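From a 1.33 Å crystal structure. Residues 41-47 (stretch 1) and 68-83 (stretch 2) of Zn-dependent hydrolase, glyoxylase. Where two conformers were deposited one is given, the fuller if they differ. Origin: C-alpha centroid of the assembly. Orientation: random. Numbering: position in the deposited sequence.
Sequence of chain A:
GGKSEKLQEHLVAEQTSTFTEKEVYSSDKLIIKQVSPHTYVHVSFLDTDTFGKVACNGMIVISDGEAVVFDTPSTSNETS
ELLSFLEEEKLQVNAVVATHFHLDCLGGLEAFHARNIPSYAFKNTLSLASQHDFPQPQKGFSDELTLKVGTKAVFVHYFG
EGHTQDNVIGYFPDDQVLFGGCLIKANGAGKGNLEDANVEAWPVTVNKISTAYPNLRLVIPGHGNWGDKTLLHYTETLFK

Stretch 1 (41-47) VHVSFLD
Stretch 2, residues 68-83: VVFDTPSTSNETSELL

This contact illustrates how a β-strand can hold a strand–loop–helix segment through a few side chains rather than backbone pairing: one buried histidine donates weakly to two carbonyls at the strand-to-loop junction, and a serine reaches the loop through water. Residues 41–47 form a continuous β-strand (phi −94° to −128°, psi 104° to 167°). The partner runs as strand through 68–70, turns at Asp71 with a positive phi (72/142), and enters a helix at Ser76. Helix and strand axes run nearly antiparallel, at 166°, and approach to 10.1 Å; the register is set by Ser44 and Pro73, whose CA atoms lie 5.8 Å apart.

Strand alternation points His42 and Ser44 toward the partner and Val43 away. His42 (chi1 66°, p; chi2 86°) carries the largest share of the interface. Its NE2 donates weakly to two successive carbonyls, Asp71 O at 2.8 Å and Phe70 O at 3.3 Å, so a single N–H is shared where the chain leaves its strand. Leu82 (t, p) covers one ring face, its CD2 3.9 Å from the His42 ring centroid and 8° off the normal, a CH–π contact. Pro73 CD approaches His42 CE1 obliquely at 3.7 Å.

Ser44 (p) packs its OG 3.5 Å from Pro73 CB. Its OG hydrogen-bonds to water 1 at 2.8 Å, and this water accepts from Ser74 N at 3.0 Å, bridging a gap of 4.1 Å between Ser44 OG and Ser74 N. Leu46 (t, p) extends its CD2 to 4.0 Å from Ser74 OG.

At the helix start Thr75, in the N-cap position, caps Glu78: its OG1 (chi1 p) accepts from Glu78 N at 3.0 Å. In return Thr75 N donates a weak hydrogen bond to Glu78 OE2 at 3.3 Å. That carboxylate also meets the strand, with Glu78 OE2 3.7 Å from Ser44 CB. The two stretches together bury 364 Å².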

# COMPACT_ATOMS: atom_id res chain seq x y z
N VAL A 41 -7.40 -6.23 -0.03
CA VAL A 41 -6.26 -6.07 -0.92
C VAL A 41 -6.78 -5.84 -2.33
O VAL A 41 -7.67 -6.56 -2.80
CB VAL A 41 -5.33 -7.29 -0.87
CG1 VAL A 41 -4.16 -7.10 -1.79
CG2 VAL A 41 -4.88 -7.57 0.56
N HIS A 42 -6.30 -4.79 -3.00
CA HIS A 42 -6.55 -4.63 -4.42
C HIS A 42 -5.32 -5.08 -5.18
O HIS A 42 -4.19 -4.71 -4.84
CB HIS A 42 -7.04 -3.23 -4.79
CG HIS A 42 -6.06 -2.11 -4.60
ND1 HIS A 42 -5.14 -1.77 -5.56
CD2 HIS A 42 -6.01 -1.14 -3.66
CE1 HIS A 42 -4.53 -0.65 -5.21
NE2 HIS A 42 -5.02 -0.27 -4.04
N VAL A 43 -5.53 -5.87 -6.23
CA VAL A 43 -4.45 -6.51 -6.97
C VAL A 43 -4.60 -6.13 -8.43
O VAL A 43 -5.65 -6.38 -9.03
CB VAL A 43 -4.46 -8.04 -6.81
CG1 VAL A 43 -3.24 -8.64 -7.51
CG2 VAL A 43 -4.45 -8.44 -5.34
N SER A 44 -3.55 -5.55 -9.00
CA SER A 44 -3.45 -5.23 -10.42
C SER A 44 -2.15 -5.80 -10.96
O SER A 44 -1.28 -6.25 -10.21
CB SER A 44 -3.54 -3.72 -10.64
OG SER A 44 -2.61 -3.01 -9.84
N PHE A 45 -2.01 -5.86 -12.28
CA PHE A 45 -0.96 -6.67 -12.87
C PHE A 45 -0.09 -5.84 -13.79
O PHE A 45 -0.59 -5.01 -14.56
CB PHE A 45 -1.56 -7.87 -13.59
CG PHE A 45 -2.39 -8.73 -12.69
CD1 PHE A 45 -3.74 -8.48 -12.51
CD2 PHE A 45 -1.81 -9.77 -11.98
CE1 PHE A 45 -4.50 -9.26 -11.66
CE2 PHE A 45 -2.57 -10.56 -11.14
CZ PHE A 45 -3.91 -10.30 -10.98
N LEU A 46 1.22 -6.07 -13.70
CA LEU A 46 2.23 -5.29 -14.39
C LEU A 46 3.12 -6.25 -15.16
O LEU A 46 3.74 -7.14 -14.55
CB LEU A 46 3.06 -4.51 -13.37
CG LEU A 46 3.99 -3.42 -13.87
CD1 LEU A 46 3.24 -2.48 -14.79
CD2 LEU A 46 4.60 -2.67 -12.68
N ASP A 47 3.18 -6.09 -16.48
CA ASP A 47 4.07 -6.88 -17.33
C ASP A 47 5.36 -6.09 -17.50
O ASP A 47 5.42 -5.13 -18.27
CB ASP A 47 3.42 -7.18 -18.67
CG ASP A 47 2.52 -8.40 -18.61
OD1 ASP A 47 2.43 -9.00 -17.52
OD2 ASP A 47 1.91 -8.76 -19.63
N VAL A 68 -10.47 4.41 2.85
CA VAL A 68 -9.18 5.00 2.50
C VAL A 68 -8.38 3.98 1.70
O VAL A 68 -8.38 2.80 2.02
CB VAL A 68 -8.41 5.39 3.77
CG1 VAL A 68 -6.97 5.75 3.43
CG2 VAL A 68 -9.15 6.53 4.50
N VAL A 69 -7.75 4.44 0.62
CA VAL A 69 -7.00 3.57 -0.27
C VAL A 69 -5.50 3.82 -0.10
O VAL A 69 -5.05 4.97 -0.06
CB VAL A 69 -7.43 3.80 -1.73
CG1 VAL A 69 -6.61 2.94 -2.68
CG2 VAL A 69 -8.92 3.54 -1.89
N PHE A 70 -4.74 2.74 -0.04
CA PHE A 70 -3.28 2.76 -0.04
C PHE A 70 -2.82 2.21 -1.36
O PHE A 70 -3.09 1.05 -1.68
CB PHE A 70 -2.71 1.91 1.10
CG PHE A 70 -2.82 2.57 2.44
CD1 PHE A 70 -4.03 2.59 3.11
CD2 PHE A 70 -1.72 3.23 3.02
CE1 PHE A 70 -4.14 3.22 4.31
CE2 PHE A 70 -1.86 3.87 4.20
CZ PHE A 70 -3.06 3.83 4.87
N ASP A 71 -2.12 3.06 -2.12
CA ASP A 71 -1.59 2.82 -3.45
C ASP A 71 -2.69 2.80 -4.50
O ASP A 71 -3.80 2.29 -4.28
CB ASP A 71 -0.75 1.56 -3.56
CG ASP A 71 0.62 1.70 -2.93
OD1 ASP A 71 0.92 2.75 -2.33
OD2 ASP A 71 1.40 0.73 -3.03
N THR A 72 -2.38 3.35 -5.64
CA THR A 72 -3.21 3.15 -6.81
C THR A 72 -2.69 1.96 -7.59
O THR A 72 -1.50 1.62 -7.49
CB THR A 72 -3.18 4.37 -7.73
OG1 THR A 72 -1.88 4.52 -8.32
CG2 THR A 72 -3.51 5.64 -6.98
N PRO A 73 -3.55 1.29 -8.36
CA PRO A 73 -3.04 0.48 -9.47
C PRO A 73 -2.10 1.30 -10.35
O PRO A 73 -2.11 2.54 -10.29
CB PRO A 73 -4.31 0.06 -10.21
CG PRO A 73 -5.41 0.11 -9.14
CD PRO A 73 -5.02 1.30 -8.28
N SER A 74 -1.27 0.65 -11.16
CA SER A 74 -0.29 1.39 -11.96
C SER A 74 -0.94 2.30 -12.99
O SER A 74 -0.38 3.35 -13.35
CB SER A 74 0.63 0.42 -12.71
OG SER A 74 1.51 -0.23 -11.81
N THR A 75 -2.08 1.90 -13.52
CA THR A 75 -2.62 2.63 -14.65
C THR A 75 -3.87 3.39 -14.23
O THR A 75 -4.55 3.04 -13.26
CB THR A 75 -2.98 1.72 -15.82
OG1 THR A 75 -4.20 1.09 -15.50
CG2 THR A 75 -1.91 0.66 -16.10
N SER A 76 -4.16 4.45 -15.00
CA SER A 76 -5.39 5.21 -14.80
C SER A 76 -6.61 4.32 -14.95
O SER A 76 -7.56 4.41 -14.15
CB SER A 76 -5.45 6.34 -15.83
OG SER A 76 -4.73 7.47 -15.40
N ASN A 77 -6.61 3.47 -15.98
CA ASN A 77 -7.77 2.63 -16.26
C ASN A 77 -8.07 1.76 -15.06
O ASN A 77 -9.22 1.63 -14.64
CB ASN A 77 -7.49 1.74 -17.48
CG ASN A 77 -7.68 2.46 -18.79
OD1 ASN A 77 -8.42 3.43 -18.88
ND2 ASN A 77 -7.01 1.95 -19.82
N GLU A 78 -7.05 1.12 -14.49
CA GLU A 78 -7.29 0.23 -13.37
C GLU A 78 -7.70 0.99 -12.13
O GLU A 78 -8.52 0.48 -11.34
CB GLU A 78 -6.02 -0.58 -13.09
CG GLU A 78 -5.49 -1.42 -14.25
CD GLU A 78 -4.00 -1.76 -14.13
OE1 GLU A 78 -3.54 -2.64 -14.87
OE2 GLU A 78 -3.30 -1.17 -13.27
N THR A 79 -7.22 2.23 -11.97
CA THR A 79 -7.62 3.02 -10.82
C THR A 79 -9.08 3.43 -10.95
O THR A 79 -9.83 3.42 -9.97
CB THR A 79 -6.68 4.22 -10.64
OG1 THR A 79 -5.32 3.73 -10.59
CG2 THR A 79 -6.96 4.97 -9.38
N SER A 80 -9.51 3.82 -12.16
CA SER A 80 -10.92 4.11 -12.38
C SER A 80 -11.81 2.89 -12.09
O SER A 80 -12.90 3.03 -11.53
CB SER A 80 -11.12 4.60 -13.81
OG SER A 80 -10.37 5.79 -13.99
N GLU A 81 -11.33 1.69 -12.42
CA GLU A 81 -12.09 0.49 -12.10
C GLU A 81 -12.24 0.32 -10.59
O GLU A 81 -13.32 -0.02 -10.09
CB GLU A 81 -11.38 -0.72 -12.70
CG GLU A 81 -12.27 -1.80 -13.17
CD GLU A 81 -11.52 -2.95 -13.82
OE1 GLU A 81 -11.89 -4.09 -13.51
OE2 GLU A 81 -10.59 -2.72 -14.63
N LEU A 82 -11.15 0.54 -9.86
CA LEU A 82 -11.22 0.50 -8.41
C LEU A 82 -12.25 1.50 -7.89
O LEU A 82 -13.06 1.18 -7.02
CB LEU A 82 -9.82 0.78 -7.85
CG LEU A 82 -9.64 0.89 -6.34
CD1 LEU A 82 -10.12 -0.36 -5.61
CD2 LEU A 82 -8.17 1.15 -6.02
N LEU A 83 -12.18 2.75 -8.36
CA LEU A 83 -13.06 3.78 -7.83
C LEU A 83 -14.50 3.49 -8.21
O LEU A 83 -15.42 3.78 -7.43
CB LEU A 83 -12.59 5.14 -8.32
CG LEU A 83 -11.34 5.60 -7.56
CD1 LEU A 83 -10.59 6.68 -8.27
CD2 LEU A 83 -11.79 6.10 -6.22
O HOH W 1 -0.41 -2.23 -11.32